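Local coordinates for protein isomaltodextranase (Arthrobacter globiformis, PDB 5AWO) that hydrolyses (1->6)-alpha-glucosidic linkages in polysaccharides such as dextran, releasing isomaltose units successively from the non-reducing chain ends, at residues A[196-200]-A[314-318]; A[318-322]-A[347-351]; A[399-403]-A[518-522]; A[299-304]-A[391-396]; A[130-135]-A[150-154]. All coordinates share one frame; numbering follows the deposited sequence. Where two conformers were deposited one is given.

Overall arrangement
Interactions 1, 2, 4 and 5 are buried contacts of the catalytic barrel and its attachments, whereas interaction 3, partly buried, joins the C-terminal sandwich to the carbohydrate-binding module. Interaction 1 lies closest to the chain centre and is ionic. M318 links it to interaction 2, some 17 Å away centre to centre, where a carboxylate grips backbone amides. Interaction 4 ties a barrel helix to the sandwich by an arginine on backbone carbonyls, and touches interaction 1 where F299 packs on G315. Interaction 3 follows it along the sandwich sequence, with proline packing and one backbone bond. Interaction 5, about 33 Å from the chain centre, is almost entirely apolar, with no hydrogen bond between its segments.

Interaction 1. Residues A[196-200]-A[314-318]; sequences PYLRI and DGDFM
R199 and D314 meet inside the (beta/alpha)8 barrel, and the contact is first of all ionic. R199 NH1 donates to D314 OD2 over 2.8 Å at 153°, reaching the syn side of the carboxylate close to the guanidinium plane. R199 NH2 adds a weak bond to that same oxygen and another weak one, at 2.9 Å, to D316 OD1. The D316 carboxylate is nearly coplanar with the guanidinium, and its OD1 is shared with R265 in a second salt bridge. A chain extended from CG to NE carries the R199 charge this far from its strand, about 6 Å from the side chain of D201, the probable nucleophile. The second element is a turn: D316 N donates to D314 OD1 over 2.8 Å, closing an Asx turn. The third is packing, with F317 CE1 over one guanidinium face and F317 CZ 3.7 Å from R199 NE, the planes 49° apart. An alanine at D314 has no carboxylate, which would probably leave the R199 charge with less to balance it and the backbone at D316 N freer to shift. In the barrel sheet, strands 242-245 and 263-265 separate 197-200 from 312-314; R199 and F317 both pack on Y40 of strand 39-42.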
# COMPACT_ATOMS: atom_id res chain seq x y z
N PRO A 196 9.48 -13.22 -1.72
CA PRO A 196 8.13 -12.80 -1.48
C PRO A 196 7.82 -11.35 -1.87
O PRO A 196 6.69 -10.94 -1.74
CB PRO A 196 8.00 -12.95 0.04
CG PRO A 196 9.35 -12.55 0.52
CD PRO A 196 10.31 -13.10 -0.50
N TYR A 197 8.81 -10.64 -2.38
CA TYR A 197 8.71 -9.20 -2.57
C TYR A 197 9.58 -8.80 -3.76
O TYR A 197 10.81 -8.94 -3.71
CB TYR A 197 9.22 -8.52 -1.31
CG TYR A 197 9.03 -7.01 -1.24
CD1 TYR A 197 7.78 -6.46 -1.09
CD2 TYR A 197 10.13 -6.17 -1.31
CE1 TYR A 197 7.60 -5.09 -0.98
CE2 TYR A 197 9.96 -4.79 -1.20
CZ TYR A 197 8.71 -4.27 -1.03
OH TYR A 197 8.53 -2.90 -0.91
N LEU A 198 8.94 -8.30 -4.81
CA LEU A 198 9.64 -7.82 -6.01
C LEU A 198 9.40 -6.31 -6.16
O LEU A 198 8.26 -5.87 -6.26
CB LEU A 198 9.17 -8.59 -7.24
CG LEU A 198 9.85 -8.20 -8.55
CD1 LEU A 198 11.32 -8.54 -8.50
CD2 LEU A 198 9.16 -8.85 -9.75
N ARG A 199 10.49 -5.56 -6.18
CA ARG A 199 10.46 -4.09 -6.17
C ARG A 199 10.87 -3.57 -7.54
O ARG A 199 12.01 -3.70 -7.94
CB ARG A 199 11.36 -3.55 -5.06
CG ARG A 199 11.22 -2.05 -4.82
CD ARG A 199 11.77 -1.66 -3.46
NE ARG A 199 11.63 -0.24 -3.12
CZ ARG A 199 10.57 0.29 -2.58
NH1 ARG A 199 9.46 -0.41 -2.37
NH2 ARG A 199 10.61 1.59 -2.27
N ILE A 200 9.88 -2.98 -8.23
CA ILE A 200 9.98 -2.69 -9.66
C ILE A 200 10.01 -1.17 -9.84
O ILE A 200 8.99 -0.51 -9.68
CB ILE A 200 8.78 -3.26 -10.40
CG1 ILE A 200 8.66 -4.77 -10.14
CG2 ILE A 200 8.89 -2.93 -11.88
CD1 ILE A 200 7.46 -5.40 -10.82
N ASP A 314 3.36 3.23 -0.11
CA ASP A 314 4.76 2.99 0.21
C ASP A 314 5.47 4.31 0.42
O ASP A 314 5.66 5.05 -0.52
CB ASP A 314 5.37 2.17 -0.94
CG ASP A 314 6.86 1.91 -0.81
OD1 ASP A 314 7.48 2.23 0.21
OD2 ASP A 314 7.42 1.35 -1.80
N GLY A 315 5.86 4.58 1.67
CA GLY A 315 6.62 5.77 2.02
C GLY A 315 8.12 5.64 1.93
O GLY A 315 8.84 6.49 2.44
N ASP A 316 8.60 4.58 1.27
CA ASP A 316 10.01 4.38 0.96
C ASP A 316 10.79 3.91 2.18
O ASP A 316 10.29 3.04 2.91
CB ASP A 316 10.65 5.56 0.22
CG ASP A 316 11.80 5.13 -0.67
OD1 ASP A 316 11.65 4.10 -1.37
OD2 ASP A 316 12.82 5.88 -0.73
N PHE A 317 11.99 4.44 2.41
CA PHE A 317 12.91 3.87 3.37
C PHE A 317 13.09 4.75 4.58
O PHE A 317 13.11 5.98 4.44
CB PHE A 317 14.30 3.67 2.73
CG PHE A 317 14.26 2.82 1.50
CD1 PHE A 317 13.61 1.60 1.50
CD2 PHE A 317 14.89 3.24 0.35
CE1 PHE A 317 13.56 0.81 0.34
CE2 PHE A 317 14.86 2.44 -0.80
CZ PHE A 317 14.18 1.24 -0.81
N MET A 318 13.13 4.11 5.74
CA MET A 318 13.42 4.78 7.00
C MET A 318 14.93 4.79 7.23
O MET A 318 15.58 3.74 7.26
CB MET A 318 12.70 4.10 8.16
CG MET A 318 11.20 4.25 8.06
SD MET A 318 10.30 3.59 9.46
CE MET A 318 10.42 1.85 9.12

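Interaction 2. Residues A[318-322]-A[347-351]; sequences MRAST and DTYQQ
This is a loop-to-loop contact in which one carboxylate grips consecutive backbone amides, D347 against A320 and S321. It joins the segments that follow the neighbouring barrel strands 312-314 and 343-345 in the (beta/alpha)8 fold, away from the active site. The evidence is a matched pair of bonds: A320 N donates to D347 OD1 over 2.9 Å at 158°, and S321 N to D347 OD2 over 3.1 Å at 159°. Each oxygen uses its syn lone pair, and the carboxylate straddles the start of the 3-10 segment 320-322. OD1 of D347 also bonds to Y359 OH, while a water donates to OD2. Beside this, S321 CB rests 3.3 Å from Q351 O. Farther out, R319 bends at chi3 (66°), which brings its guanidinium edge near the Q351 amide. R319 NH2 and Q351 NE2, 3.4 Å apart, are both donors and do not bond; instead a water accepts from R319 NE and donates to Q351 OE1, at 2.8 Å each. Q351 NE2 is satisfied by G45 O, and R319 NH1 by D271 O. The chemistry implies that the buried negative charge of D347 is probably stabilised by the N-H groups gathered around both oxygens, while the two NH2 groups that face each other without bonding are accompanied by a water bridging their side chains.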
# COMPACT_ATOMS: atom_id res chain seq x y z
N MET A 318 13.13 4.11 5.74
CA MET A 318 13.42 4.78 7.00
C MET A 318 14.93 4.79 7.23
O MET A 318 15.58 3.74 7.26
CB MET A 318 12.70 4.10 8.16
CG MET A 318 11.20 4.25 8.06
SD MET A 318 10.30 3.59 9.46
CE MET A 318 10.42 1.85 9.12
N ARG A 319 15.47 6.00 7.40
CA ARG A 319 16.90 6.21 7.61
C ARG A 319 17.05 6.90 8.99
O ARG A 319 17.12 8.14 9.11
CB ARG A 319 17.51 7.01 6.47
CG ARG A 319 17.33 6.39 5.08
CD ARG A 319 18.24 7.04 4.03
NE ARG A 319 19.61 6.72 4.38
CZ ARG A 319 20.69 7.43 4.06
NH1 ARG A 319 20.65 8.46 3.23
NH2 ARG A 319 21.84 7.04 4.57
N ALA A 320 16.95 6.11 10.04
CA ALA A 320 16.78 6.69 11.39
C ALA A 320 17.90 7.65 11.76
O ALA A 320 17.66 8.71 12.36
CB ALA A 320 16.66 5.61 12.44
N SER A 321 19.12 7.28 11.43
CA SER A 321 20.32 8.07 11.79
C SER A 321 20.41 9.40 11.06
O SER A 321 21.22 10.26 11.41
CB SER A 321 21.59 7.29 11.48
OG SER A 321 21.86 7.33 10.09
N THR A 322 19.60 9.58 10.02
CA THR A 322 19.63 10.84 9.27
C THR A 322 18.80 11.96 9.88
O THR A 322 18.85 13.08 9.39
CB THR A 322 19.18 10.66 7.81
OG1 THR A 322 17.78 10.35 7.73
CG2 THR A 322 20.00 9.58 7.12
N ASP A 347 18.85 1.91 7.55
CA ASP A 347 20.10 1.98 8.33
C ASP A 347 20.88 0.70 8.13
O ASP A 347 20.33 -0.40 8.24
CB ASP A 347 19.79 2.13 9.81
CG ASP A 347 18.99 3.38 10.11
OD1 ASP A 347 17.75 3.37 9.90
OD2 ASP A 347 19.63 4.37 10.53
N THR A 348 22.18 0.85 7.87
CA THR A 348 23.09 -0.29 7.88
C THR A 348 23.56 -0.56 9.30
O THR A 348 23.29 0.21 10.23
CB THR A 348 24.35 0.01 7.06
OG1 THR A 348 25.07 1.04 7.73
CG2 THR A 348 24.05 0.44 5.64
N TYR A 349 24.32 -1.65 9.49
CA TYR A 349 24.88 -2.01 10.79
C TYR A 349 25.81 -0.91 11.29
O TYR A 349 25.93 -0.71 12.50
CB TYR A 349 25.57 -3.39 10.75
CG TYR A 349 26.87 -3.47 9.98
CD1 TYR A 349 28.10 -3.27 10.62
CD2 TYR A 349 26.88 -3.80 8.63
CE1 TYR A 349 29.29 -3.34 9.90
CE2 TYR A 349 28.06 -3.90 7.92
CZ TYR A 349 29.26 -3.68 8.56
OH TYR A 349 30.43 -3.76 7.83
N GLN A 350 26.44 -0.16 10.39
CA GLN A 350 27.30 0.96 10.82
C GLN A 350 26.52 2.20 11.20
O GLN A 350 26.96 2.96 12.05
CB GLN A 350 28.30 1.37 9.75
CG GLN A 350 29.28 0.27 9.36
CD GLN A 350 28.90 -0.39 8.07
OE1 GLN A 350 27.71 -0.52 7.75
NE2 GLN A 350 29.91 -0.79 7.31
N GLN A 351 25.36 2.40 10.57
CA GLN A 351 24.59 3.62 10.77
C GLN A 351 23.65 3.54 11.94
O GLN A 351 23.25 4.58 12.48
CB GLN A 351 23.76 3.92 9.52
CG GLN A 351 24.56 4.35 8.32
CD GLN A 351 23.78 4.24 7.01
OE1 GLN A 351 22.80 3.49 6.91
NE2 GLN A 351 24.21 4.99 6.00
O HOH W 1 20.48 4.82 6.21
O HOH W 2 20.23 6.11 8.55

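Interaction 3. Residues A[399-403]-A[518-522]; sequences QLPDG and FAVQV
P401 sits on A519 and Q521 at the tip of a beta hairpin: the type I turn L400-G403 connects strands 395-399 and 405-410 of the C-terminal beta sandwich and docks against strand 515-522 of the carbohydrate-binding module. The proline ring divides its atoms between two side chains of that strand. Its CG meets A519 CB at 3.8 Å, and its CB lies at the same distance from Q521 CB. A519 and Q521 both point toward the turn, while V520 between them points away, as alternation along a strand requires. In Q521 the first torsion sets CG anti to the backbone N (chi1 -163°) and the chain then bends at chi2 (88°), folding OE1 back to within 3.8 Å of P401 CB; the amide oxygen thus comes up beside the ring at that atom. D402, by contrast, turns its carboxylate away from the strand, and its OD1 bonds to S404 OG. Q399 is extended, which lets NE2 reach across the hairpin to G403 O over 3.2 Å; the same nitrogen also bonds to R475 O. Closing the turn is the bond from G403 N to L400 O. G403 itself has positive phi, and at its backbone angles a CB would collide with D402 O. Two CA-H...O contacts supplement the fit, one from P401 CA to A519 O at 3.4 Å. P401 O also accepts from Y476 OH, and it takes the Q521 N-H over 3.0 Å at 141° from well above its carbonyl plane.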
# COMPACT_ATOMS: atom_id res chain seq x y z
N GLN A 399 -8.99 1.61 11.50
CA GLN A 399 -9.63 0.61 12.32
C GLN A 399 -9.09 -0.75 12.03
O GLN A 399 -8.86 -1.11 10.87
CB GLN A 399 -11.14 0.60 12.05
CG GLN A 399 -11.92 -0.21 13.06
CD GLN A 399 -13.42 0.09 12.99
OE1 GLN A 399 -13.96 0.54 11.96
NE2 GLN A 399 -14.09 -0.13 14.12
N LEU A 400 -8.89 -1.53 13.08
CA LEU A 400 -8.46 -2.89 12.97
C LEU A 400 -9.67 -3.82 12.82
O LEU A 400 -10.78 -3.45 13.22
CB LEU A 400 -7.63 -3.30 14.19
CG LEU A 400 -6.24 -2.67 14.44
CD1 LEU A 400 -5.40 -2.78 13.19
CD2 LEU A 400 -6.30 -1.24 14.90
N PRO A 401 -9.42 -5.03 12.32
CA PRO A 401 -10.53 -5.99 12.15
C PRO A 401 -11.32 -6.26 13.43
O PRO A 401 -12.54 -6.44 13.34
CB PRO A 401 -9.82 -7.22 11.62
CG PRO A 401 -8.65 -6.67 10.85
CD PRO A 401 -8.17 -5.55 11.74
N ASP A 402 -10.67 -6.25 14.59
CA ASP A 402 -11.40 -6.47 15.86
C ASP A 402 -12.18 -5.26 16.36
O ASP A 402 -12.77 -5.30 17.47
CB ASP A 402 -10.46 -7.03 16.94
CG ASP A 402 -9.46 -6.02 17.48
OD1 ASP A 402 -9.52 -4.83 17.10
OD2 ASP A 402 -8.63 -6.43 18.30
N GLY A 403 -12.20 -4.16 15.60
CA GLY A 403 -12.93 -2.98 15.94
C GLY A 403 -12.15 -1.90 16.70
O GLY A 403 -12.64 -0.79 16.85
N PHE A 518 -14.65 -3.60 4.30
CA PHE A 518 -14.38 -3.61 5.74
C PHE A 518 -13.70 -4.92 6.08
O PHE A 518 -14.07 -5.99 5.59
CB PHE A 518 -15.68 -3.56 6.56
CG PHE A 518 -16.54 -2.36 6.29
CD1 PHE A 518 -16.40 -1.20 7.03
CD2 PHE A 518 -17.54 -2.42 5.32
CE1 PHE A 518 -17.21 -0.10 6.81
CE2 PHE A 518 -18.34 -1.33 5.09
CZ PHE A 518 -18.19 -0.17 5.83
N ALA A 519 -12.71 -4.86 6.97
CA ALA A 519 -12.14 -6.05 7.55
C ALA A 519 -12.75 -6.27 8.90
O ALA A 519 -12.78 -5.37 9.72
CB ALA A 519 -10.63 -5.91 7.69
N VAL A 520 -13.23 -7.48 9.15
CA VAL A 520 -13.89 -7.79 10.41
C VAL A 520 -13.33 -9.10 10.95
O VAL A 520 -13.07 -10.04 10.19
CB VAL A 520 -15.44 -7.89 10.24
CG1 VAL A 520 -16.00 -6.67 9.54
CG2 VAL A 520 -15.84 -9.14 9.49
N GLN A 521 -13.13 -9.15 12.26
CA GLN A 521 -12.61 -10.33 12.94
C GLN A 521 -13.71 -10.87 13.87
O GLN A 521 -14.28 -10.10 14.63
CB GLN A 521 -11.34 -9.97 13.73
CG GLN A 521 -10.47 -11.15 14.16
CD GLN A 521 -9.44 -11.58 13.12
OE1 GLN A 521 -9.27 -10.94 12.10
NE2 GLN A 521 -8.75 -12.69 13.39
N VAL A 522 -14.03 -12.16 13.74
CA VAL A 522 -15.00 -12.84 14.62
C VAL A 522 -14.43 -14.16 15.15
O VAL A 522 -13.50 -14.71 14.57
CB VAL A 522 -16.36 -13.12 13.92
CG1 VAL A 522 -17.13 -11.83 13.67
CG2 VAL A 522 -16.17 -13.89 12.64

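Interaction 4. Residues A[299-304]-A[391-396]; sequences FTGWSH and RDTERW
R391 runs extended past T300, the two side chains sliding by in opposite directions, with T300 CG2 3.5 Å from R391 CB. At its far end NH1 does most of the work. It donates to T300 O over 3.0 Å at 162°, lying in the carbonyl plane on a lone pair, while T300 O lies in the guanidinium plane. A weak bond runs from the same nitrogen to G301 O, and a third goes to H304 ND1 at 3.2 Å. The H304 side chain crosses R391 at about a right angle, ring and guanidinium planes 60° apart; NH1 meets the imidazole at its ND1 edge, tilted somewhat out of the ring plane. H304 NE2 bonds to D253 OD1, consistent with ND1 acting as the acceptor. The contact joins helix 295-302 of the catalytic barrel to a corner of the C-terminal beta sandwich, where a type I turn D392-R395, with an Asx turn from E394 N to D392 OD1, redirects the chain between strands. A leucine in place of R391 has no N-H to give, and T300 O, G301 O and H304 ND1 would probably be left short of a donor where helix and sandwich meet. Beside the start of the turn, T300 OG1 lies 3.4 Å from T393 CA, its own hydrogen bond going back to F296 O. W396 crosses T300 obliquely, and its CH2 touches F299 CB at 3.6 Å. The indole is held by NE1 donating to T393 O over 2.9 Å, from above that carbonyl plane.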
# COMPACT_ATOMS: atom_id res chain seq x y z
N PHE A 299 1.10 10.23 1.34
CA PHE A 299 0.20 9.31 2.01
C PHE A 299 -1.18 9.95 2.08
O PHE A 299 -2.20 9.28 1.81
CB PHE A 299 0.66 9.01 3.44
CG PHE A 299 1.80 8.01 3.57
CD1 PHE A 299 1.81 6.80 2.89
CD2 PHE A 299 2.84 8.27 4.46
CE1 PHE A 299 2.82 5.87 3.09
CE2 PHE A 299 3.85 7.35 4.65
CZ PHE A 299 3.84 6.15 3.97
N THR A 300 -1.24 11.23 2.48
CA THR A 300 -2.53 11.92 2.59
C THR A 300 -3.25 11.96 1.24
O THR A 300 -4.45 11.66 1.13
CB THR A 300 -2.34 13.31 3.17
OG1 THR A 300 -1.78 13.21 4.48
CG2 THR A 300 -3.64 14.09 3.25
N GLY A 301 -2.51 12.32 0.21
CA GLY A 301 -3.05 12.51 -1.14
C GLY A 301 -3.50 11.27 -1.87
O GLY A 301 -4.42 11.35 -2.68
N TRP A 302 -2.87 10.12 -1.56
CA TRP A 302 -3.22 8.85 -2.20
C TRP A 302 -4.07 7.98 -1.28
O TRP A 302 -4.41 6.86 -1.66
CB TRP A 302 -1.93 8.12 -2.65
CG TRP A 302 -1.40 8.66 -3.93
CD1 TRP A 302 -0.23 9.31 -4.16
CD2 TRP A 302 -2.06 8.57 -5.21
NE1 TRP A 302 -0.11 9.62 -5.48
CE2 TRP A 302 -1.23 9.18 -6.15
CE3 TRP A 302 -3.29 8.01 -5.63
CZ2 TRP A 302 -1.59 9.29 -7.50
CZ3 TRP A 302 -3.62 8.09 -6.95
CH2 TRP A 302 -2.79 8.72 -7.88
N SER A 303 -4.47 8.50 -0.11
CA SER A 303 -5.19 7.69 0.85
C SER A 303 -6.53 7.15 0.37
O SER A 303 -6.96 6.11 0.85
CB SER A 303 -5.38 8.45 2.17
OG SER A 303 -6.16 9.62 2.03
N HIS A 304 -7.17 7.86 -0.55
CA HIS A 304 -8.43 7.37 -1.14
C HIS A 304 -8.25 6.04 -1.89
O HIS A 304 -9.24 5.32 -2.15
CB HIS A 304 -9.07 8.42 -2.04
CG HIS A 304 -8.23 8.83 -3.20
ND1 HIS A 304 -7.08 9.59 -3.05
CD2 HIS A 304 -8.33 8.56 -4.52
CE1 HIS A 304 -6.52 9.76 -4.23
NE2 HIS A 304 -7.24 9.12 -5.14
N ARG A 391 -7.97 17.29 3.29
CA ARG A 391 -7.56 16.20 4.17
C ARG A 391 -6.48 16.74 5.10
O ARG A 391 -5.75 17.66 4.74
CB ARG A 391 -7.04 14.98 3.38
CG ARG A 391 -8.00 14.48 2.31
CD ARG A 391 -7.35 13.44 1.42
NE ARG A 391 -8.18 13.20 0.24
CZ ARG A 391 -7.87 12.41 -0.77
NH1 ARG A 391 -6.71 11.77 -0.79
NH2 ARG A 391 -8.74 12.25 -1.77
N ASP A 392 -6.42 16.17 6.31
CA ASP A 392 -5.48 16.65 7.34
C ASP A 392 -4.27 15.73 7.41
O ASP A 392 -4.36 14.62 7.91
CB ASP A 392 -6.20 16.70 8.68
CG ASP A 392 -5.45 17.49 9.72
OD1 ASP A 392 -4.19 17.57 9.64
OD2 ASP A 392 -6.10 18.03 10.65
N THR A 393 -3.12 16.24 6.95
CA THR A 393 -1.89 15.46 6.96
C THR A 393 -1.40 15.10 8.36
O THR A 393 -0.59 14.19 8.49
CB THR A 393 -0.71 16.19 6.25
OG1 THR A 393 -0.34 17.37 6.99
CG2 THR A 393 -1.04 16.53 4.82
N GLU A 394 -1.90 15.78 9.41
CA GLU A 394 -1.37 15.68 10.74
C GLU A 394 -2.21 14.87 11.73
O GLU A 394 -1.84 14.72 12.87
CB GLU A 394 -1.12 17.07 11.29
CG GLU A 394 -0.02 17.81 10.56
CD GLU A 394 0.13 19.21 11.08
OE1 GLU A 394 -0.83 20.02 10.99
OE2 GLU A 394 1.24 19.52 11.61
N ARG A 395 -3.37 14.36 11.29
CA ARG A 395 -4.22 13.54 12.15
C ARG A 395 -4.72 12.35 11.36
O ARG A 395 -5.42 12.52 10.33
CB ARG A 395 -5.40 14.36 12.67
CG ARG A 395 -4.96 15.50 13.58
CD ARG A 395 -6.13 16.24 14.21
NE ARG A 395 -6.82 17.02 13.18
CZ ARG A 395 -8.07 17.45 13.24
NH1 ARG A 395 -8.86 17.18 14.28
NH2 ARG A 395 -8.54 18.16 12.23
N TRP A 396 -4.39 11.16 11.84
CA TRP A 396 -4.63 9.89 11.14
C TRP A 396 -5.36 8.90 12.03
O TRP A 396 -5.12 8.86 13.24
CB TRP A 396 -3.29 9.26 10.74
CG TRP A 396 -2.66 9.94 9.56
CD1 TRP A 396 -2.05 11.16 9.53
CD2 TRP A 396 -2.62 9.44 8.23
NE1 TRP A 396 -1.64 11.45 8.26
CE2 TRP A 396 -2.00 10.42 7.43
CE3 TRP A 396 -3.09 8.27 7.63
CZ2 TRP A 396 -1.81 10.24 6.06
CZ3 TRP A 396 -2.90 8.10 6.28
CH2 TRP A 396 -2.27 9.08 5.51

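Interaction 5. Residues A[130-135]-A[150-154]; sequences VHRAAV and IADLV
With chi1 of V130 at -172°, CG1 stands anti to the backbone N, and I150 likewise sets its CG2 branch anti to N; these two methyls meet at 3.4 Å, a close approach for such groups, as the side chains cross. The same I150 CG2 also rests 3.9 Å from A134 CB, so one methyl fills the angle between strand 129-131 and helix 132-135. V154 uses both branches: CG1 lies 4.0 Å from V130 CB, while CG2 reaches V135 CG2 tip to tip at 4.1 Å. A151 completes the seam, its CB lying 3.3 Å from V135 O. The start of helix 132-135 is fixed within its own segment by H131, an N-cap whose ND1 accepts from A133 N over 3.0 Å at 171°, with the donor in the ring plane. These residues belong to an excursion between barrel strand 120-124 and helix 179-192; Y182 of that helix packs on V130 and I150, and Y170 of strand 169-172 on V135 and V154. Since no hydrogen bond crosses between the segments, the 3-10 turn 150-152 is seated against the strand-helix junction by methyl-to-methyl fit and burial of apolar surface.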
# COMPACT_ATOMS: atom_id res chain seq x y z
N VAL A 130 16.29 -5.52 -20.14
CA VAL A 130 17.02 -6.58 -20.82
C VAL A 130 18.48 -6.16 -20.87
O VAL A 130 18.81 -5.11 -21.46
CB VAL A 130 16.46 -6.77 -22.25
CG1 VAL A 130 17.09 -8.00 -22.88
CG2 VAL A 130 14.94 -6.89 -22.26
N HIS A 131 19.37 -6.94 -20.27
CA HIS A 131 20.76 -6.50 -20.20
C HIS A 131 21.43 -6.57 -21.56
O HIS A 131 21.28 -7.55 -22.28
CB HIS A 131 21.57 -7.31 -19.19
CG HIS A 131 22.75 -6.55 -18.68
ND1 HIS A 131 23.87 -6.30 -19.45
CD2 HIS A 131 22.93 -5.86 -17.53
CE1 HIS A 131 24.73 -5.57 -18.76
NE2 HIS A 131 24.16 -5.27 -17.59
N ARG A 132 22.23 -5.56 -21.89
CA ARG A 132 22.96 -5.53 -23.14
C ARG A 132 23.84 -6.79 -23.31
O ARG A 132 23.97 -7.30 -24.42
CB ARG A 132 23.81 -4.27 -23.23
CG ARG A 132 24.51 -4.05 -24.54
CD ARG A 132 25.20 -2.70 -24.49
NE ARG A 132 25.95 -2.40 -25.70
CZ ARG A 132 26.40 -1.19 -26.02
NH1 ARG A 132 26.19 -0.15 -25.22
NH2 ARG A 132 27.08 -1.02 -27.16
N ALA A 133 24.40 -7.31 -22.24
CA ALA A 133 25.25 -8.51 -22.32
C ALA A 133 24.44 -9.73 -22.77
O ALA A 133 24.96 -10.65 -23.42
CB ALA A 133 25.93 -8.79 -20.99
N ALA A 134 23.17 -9.77 -22.39
CA ALA A 134 22.33 -10.89 -22.81
C ALA A 134 21.92 -10.73 -24.26
O ALA A 134 21.87 -11.71 -25.01
CB ALA A 134 21.11 -11.02 -21.91
N VAL A 135 21.59 -9.51 -24.66
CA VAL A 135 21.32 -9.18 -26.06
C VAL A 135 22.49 -9.58 -26.97
O VAL A 135 22.27 -10.11 -28.06
CB VAL A 135 20.98 -7.67 -26.20
CG1 VAL A 135 21.04 -7.22 -27.66
CG2 VAL A 135 19.59 -7.42 -25.63
N ILE A 150 17.27 -13.46 -27.04
CA ILE A 150 17.12 -12.26 -26.20
C ILE A 150 17.33 -11.00 -27.04
O ILE A 150 16.65 -10.00 -26.88
CB ILE A 150 18.01 -12.34 -24.97
CG1 ILE A 150 17.68 -13.56 -24.11
CG2 ILE A 150 17.89 -11.07 -24.13
CD1 ILE A 150 16.21 -13.70 -23.77
N ALA A 151 18.25 -11.10 -28.02
CA ALA A 151 18.50 -10.02 -28.97
C ALA A 151 17.27 -9.56 -29.75
O ALA A 151 17.22 -8.40 -30.18
CB ALA A 151 19.58 -10.45 -29.97
N ASP A 152 16.30 -10.46 -29.94
CA ASP A 152 15.09 -10.22 -30.70
C ASP A 152 13.99 -9.48 -29.89
O ASP A 152 12.90 -9.27 -30.39
CB ASP A 152 14.51 -11.57 -31.22
CG ASP A 152 15.46 -12.33 -32.16
OD1 ASP A 152 16.25 -11.71 -32.88
OD2 ASP A 152 15.42 -13.58 -32.17
N LEU A 153 14.29 -9.11 -28.65
CA LEU A 153 13.31 -8.47 -27.75
C LEU A 153 13.40 -6.95 -27.67
O LEU A 153 12.58 -6.33 -26.99
CB LEU A 153 13.52 -9.01 -26.33
CG LEU A 153 13.18 -10.49 -26.14
CD1 LEU A 153 13.51 -10.89 -24.71
CD2 LEU A 153 11.74 -10.81 -26.49
N VAL A 154 14.39 -6.35 -28.31
CA VAL A 154 14.67 -4.93 -28.12
C VAL A 154 14.71 -4.12 -29.42
O VAL A 154 15.04 -4.64 -30.49
CB VAL A 154 15.97 -4.73 -27.34
CG1 VAL A 154 15.88 -5.48 -26.01
CG2 VAL A 154 17.20 -5.16 -28.13